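CurD (PDB 5KP7) probably acts as an acyltransferase of the hydroxymethylglutaryl-CoA synthase family, with a thiolase-like fold, and binds 4'-phosphopantetheine. Local coordinates at residues Val101-Glu106 with Thr117-Tyr122. The protein carries 3 engineered substitutions. Residues are numbered along the deposited sequence; the frame is centred on the assembly and turned at random.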
ATOM      1  N   VAL A 101      -0.336  -3.256 -21.566  1.00 20.75           N
ATOM      2  CA  VAL A 101       0.520  -2.831 -20.460  1.00 20.62           C
ATOM      3  C   VAL A 101      -0.229  -1.713 -19.730  1.00 20.23           C
ATOM      4  O   VAL A 101      -0.527  -0.676 -20.330  1.00 20.44           O
ATOM      5  CB  VAL A 101       1.878  -2.313 -20.958  1.00 20.97           C
ATOM      6  CG1 VAL A 101       2.684  -1.751 -19.810  1.00 20.77           C
ATOM      7  CG2 VAL A 101       2.671  -3.406 -21.647  1.00 21.98           C
ATOM      8  N   ILE A 102      -0.581  -1.961 -18.471  1.00 19.86           N
ATOM      9  CA  ILE A 102      -1.244  -0.971 -17.629  1.00 19.60           C
ATOM     10  C   ILE A 102      -0.291  -0.584 -16.521  1.00 19.43           C
ATOM     11  O   ILE A 102       0.133  -1.438 -15.714  1.00 19.90           O
ATOM     12  CB  ILE A 102      -2.545  -1.482 -16.993  1.00 19.97           C
ATOM     13  CG1 ILE A 102      -3.491  -2.038 -18.077  1.00 20.87           C
ATOM     14  CG2 ILE A 102      -3.194  -0.340 -16.236  1.00 19.64           C
ATOM     15  CD1 ILE A 102      -4.834  -2.511 -17.542  1.00 21.38           C
ATOM     16  N   THR A 103       0.086   0.693 -16.468  1.00 19.16           N
ATOM     17  CA  THR A 103       0.876   1.208 -15.360  1.00 19.51           C
ATOM     18  C   THR A 103      -0.068   1.856 -14.373  1.00 19.17           C
ATOM     19  O   THR A 103      -0.912   2.666 -14.760  1.00 19.77           O
ATOM     20  CB  THR A 103       1.932   2.198 -15.864  1.00 20.23           C
ATOM     21  OG1 THR A 103       2.774   1.523 -16.805  1.00 21.48           O
ATOM     22  CG2 THR A 103       2.790   2.673 -14.725  1.00 21.04           C
ATOM     23  N   CYS A 104       0.054   1.508 -13.110  1.00 18.65           N
ATOM     24  CA  CYS A 104      -0.858   1.958 -12.046  1.00 18.70           C
ATOM     25  C   CYS A 104      -0.049   2.781 -11.098  1.00 18.04           C
ATOM     26  O   CYS A 104       0.939   2.280 -10.511  1.00 17.79           O
ATOM     27  CB  CYS A 104      -1.463   0.741 -11.346  1.00 19.30           C
ATOM     28  SG  CYS A 104      -2.357  -0.346 -12.498  1.00 20.70           S
ATOM     29  N   SER A 105      -0.373   4.055 -10.960  1.00 17.55           N
ATOM     30  CA  SER A 105       0.536   4.958 -10.251  1.00 17.83           C
ATOM     31  C   SER A 105      -0.193   6.231  -9.800  1.00 17.87           C
ATOM     32  O   SER A 105      -1.185   6.624 -10.436  1.00 17.67           O
ATOM     33  CB  SER A 105       1.743   5.320 -11.156  1.00 17.82           C
ATOM     34  OG  SER A 105       2.734   6.026 -10.423  1.00 18.07           O
ATOM     35  N   GLU A 106       0.339   6.849  -8.758  1.00 18.03           N
ATOM     36  CA  GLU A 106       0.002   8.219  -8.371  1.00 18.71           C
ATOM     37  C   GLU A 106       1.252   9.102  -8.400  1.00 18.66           C
ATOM     38  O   GLU A 106       1.263  10.196  -7.818  1.00 19.07           O
ATOM     39  CB  GLU A 106      -0.756   8.277  -7.048  1.00 19.59           C
ATOM     40  CG  GLU A 106      -0.044   7.625  -5.871  1.00 20.75           C
ATOM     41  CD  GLU A 106      -1.034   7.237  -4.778  1.00 22.74           C
ATOM     42  OE1 GLU A 106      -1.591   6.123  -4.823  1.00 24.07           O
ATOM     43  OE2 GLU A 106      -1.249   8.051  -3.888  1.00 24.62           O
ATOM     44  N   THR A 117       4.537   3.501 -22.144  1.00 19.25           N
ATOM     45  CA  THR A 117       5.330   3.637 -23.384  1.00 19.95           C
ATOM     46  C   THR A 117       6.833   3.396 -23.157  1.00 19.82           C
ATOM     47  O   THR A 117       7.455   2.596 -23.856  1.00 20.34           O
ATOM     48  CB  THR A 117       5.109   5.019 -24.033  1.00 20.47           C
ATOM     49  OG1 THR A 117       5.447   6.075 -23.117  1.00 21.09           O
ATOM     50  CG2 THR A 117       3.642   5.198 -24.400  1.00 21.26           C
ATOM     51  N   TYR A 118       7.398   4.008 -22.130  1.00 19.48           N
ATOM     52  CA  TYR A 118       8.796   3.755 -21.741  1.00 19.97           C
ATOM     53  C   TYR A 118       9.007   2.330 -21.302  1.00 20.08           C
ATOM     54  O   TYR A 118       9.994   1.706 -21.647  1.00 20.70           O
ATOM     55  CB  TYR A 118       9.209   4.679 -20.603  1.00 19.82           C
ATOM     56  CG  TYR A 118       9.405   6.124 -20.982  1.00 20.03           C
ATOM     57  CD1 TYR A 118      10.489   6.509 -21.764  1.00 20.85           C
ATOM     58  CD2 TYR A 118       8.622   7.119 -20.452  1.00 20.11           C
ATOM     59  CE1 TYR A 118      10.713   7.843 -22.075  1.00 20.97           C
ATOM     60  CE2 TYR A 118       8.837   8.463 -20.756  1.00 20.20           C
ATOM     61  CZ  TYR A 118       9.900   8.808 -21.581  1.00 20.90           C
ATOM     62  OH  TYR A 118      10.126  10.145 -21.871  1.00 21.90           O
ATOM     63  N   ILE A 119       8.055   1.792 -20.548  1.00 20.03           N
ATOM     64  CA  ILE A 119       8.150   0.426 -20.049  1.00 20.34           C
ATOM     65  C   ILE A 119       8.186  -0.570 -21.211  1.00 21.00           C
ATOM     66  O   ILE A 119       9.040  -1.463 -21.277  1.00 21.24           O
ATOM     67  CB  ILE A 119       7.037   0.134 -19.027  1.00 20.29           C
ATOM     68  CG1 ILE A 119       7.273   0.941 -17.743  1.00 20.22           C
ATOM     69  CG2 ILE A 119       6.955  -1.344 -18.707  1.00 20.95           C
ATOM     70  CD1 ILE A 119       6.025   1.168 -16.909  1.00 20.05           C
ATOM     71  N   GLN A 120       7.289  -0.397 -22.172  1.00 21.22           N
ATOM     72  CA  GLN A 120       7.291  -1.221 -23.373  1.00 21.87           C
ATOM     73  C   GLN A 120       8.636  -1.169 -24.110  1.00 22.61           C
ATOM     74  O   GLN A 120       9.155  -2.210 -24.549  1.00 23.05           O
ATOM     75  CB  GLN A 120       6.154  -0.780 -24.286  1.00 22.15           C
ATOM     76  CG  GLN A 120       6.063  -1.495 -25.638  1.00 23.19           C
ATOM     77  CD  GLN A 120       5.736  -0.543 -26.775  1.00 23.82           C
ATOM     78  OE1 GLN A 120       6.124   0.631 -26.758  1.00 24.50           O
ATOM     79  NE2 GLN A 120       4.985  -1.025 -27.744  1.00 24.38           N
ATOM     80  N   GLU A 121       9.163   0.031 -24.275  1.00 22.83           N
ATOM     81  CA  GLU A 121      10.441   0.247 -24.971  1.00 24.07           C
ATOM     82  C   GLU A 121      11.582  -0.530 -24.322  1.00 23.74           C
ATOM     83  O   GLU A 121      12.317  -1.291 -24.982  1.00 23.82           O
ATOM     84  CB  GLU A 121      10.773   1.740 -24.987  1.00 25.43           C
ATOM     85  CG  GLU A 121      12.106   2.128 -25.609  1.00 27.48           C
ATOM     86  CD  GLU A 121      12.200   1.836 -27.084  1.00 30.36           C
ATOM     87  OE1 GLU A 121      11.166   1.793 -27.787  1.00 32.46           O
ATOM     88  OE2 GLU A 121      13.341   1.671 -27.584  1.00 33.00           O
ATOM     89  N   TYR A 122      11.740  -0.338 -23.028  1.00 23.02           N
ATOM     90  CA  TYR A 122      12.886  -0.921 -22.339  1.00 23.09           C
ATOM     91  C   TYR A 122      12.735  -2.401 -22.041  1.00 23.74           C
ATOM     92  O   TYR A 122      13.728  -3.092 -21.878  1.00 25.07           O
ATOM     93  CB  TYR A 122      13.230  -0.092 -21.096  1.00 22.70           C
ATOM     94  CG  TYR A 122      13.937   1.176 -21.491  1.00 22.49           C
ATOM     95  CD1 TYR A 122      13.217   2.332 -21.782  1.00 22.24           C
ATOM     96  CD2 TYR A 122      15.323   1.235 -21.539  1.00 23.16           C
ATOM     97  CE1 TYR A 122      13.848   3.515 -22.179  1.00 22.50           C
ATOM     98  CE2 TYR A 122      15.965   2.417 -21.914  1.00 23.51           C
ATOM     99  CZ  TYR A 122      15.234   3.555 -22.227  1.00 23.11           C
ATOM    100  OH  TYR A 122      15.879   4.740 -22.584  1.00 23.77           O
TER
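Ile119 meets Thr103 and Val101 without a ring or amide between them; on the helix, the Tyr118 and Tyr122 rings and the Gln120 amide turn elsewhere. The Tyr122 ring takes Tyr118 O at its edge, in the ring plane, with CD1 of Tyr122 3.3 Å from that oxygen. The Tyr118 ring has a cation-pi partner in Lys113, and its hydroxyl is hydrogen-bonded to Arg438 N. The end of Gln120 leads away from the strand, and its NE2 is hydrogen-bonded to Ser126 O.

The contact is small, burying 131 Å² over both sides, with no hydrogen bond across it; a methyl meets a hydroxyl oxygen at its closest point. Ile119 and Thr103 approach tip to tip: Ile119 CD1 lies 3.3 Å from Thr103 OG1, while CG2 of Thr103 is 4.2 Å from the same CD1. Extension of the isoleucine chain (chi2 157°) carries that methyl out toward the strand. Thr103 holds OG1 anti to its carbonyl carbon (chi1 -59°), and this buried hydroxyl is hydrogen-bonded to Ser116 OG, in the first turn of helix 115-123, so its touch with the Ile119 methyl is van der Waals only.

Strand 98-104 and helix 115-123 are the first two elements of a beta-alpha-beta crossover completed by strand 130-134, which is parallel to 98-104 and beside it: backbone bonds join Val101 to Arg130 and Phe132, and Thr103 to Phe132. Such units build the layered thiolase-like fold. The alternation of the strand fits this, because Val101 and Thr103 point toward the helix whereas Ile102 and Cys104 do not reach it.

The CG2 branch of Ile119 faces Val101, 4.4 Å from Val101 CG1, a loose apolar approach. Ala79 and Val80 of helix 75-89 and Ile165 of strand 161-168 also touch Ile119.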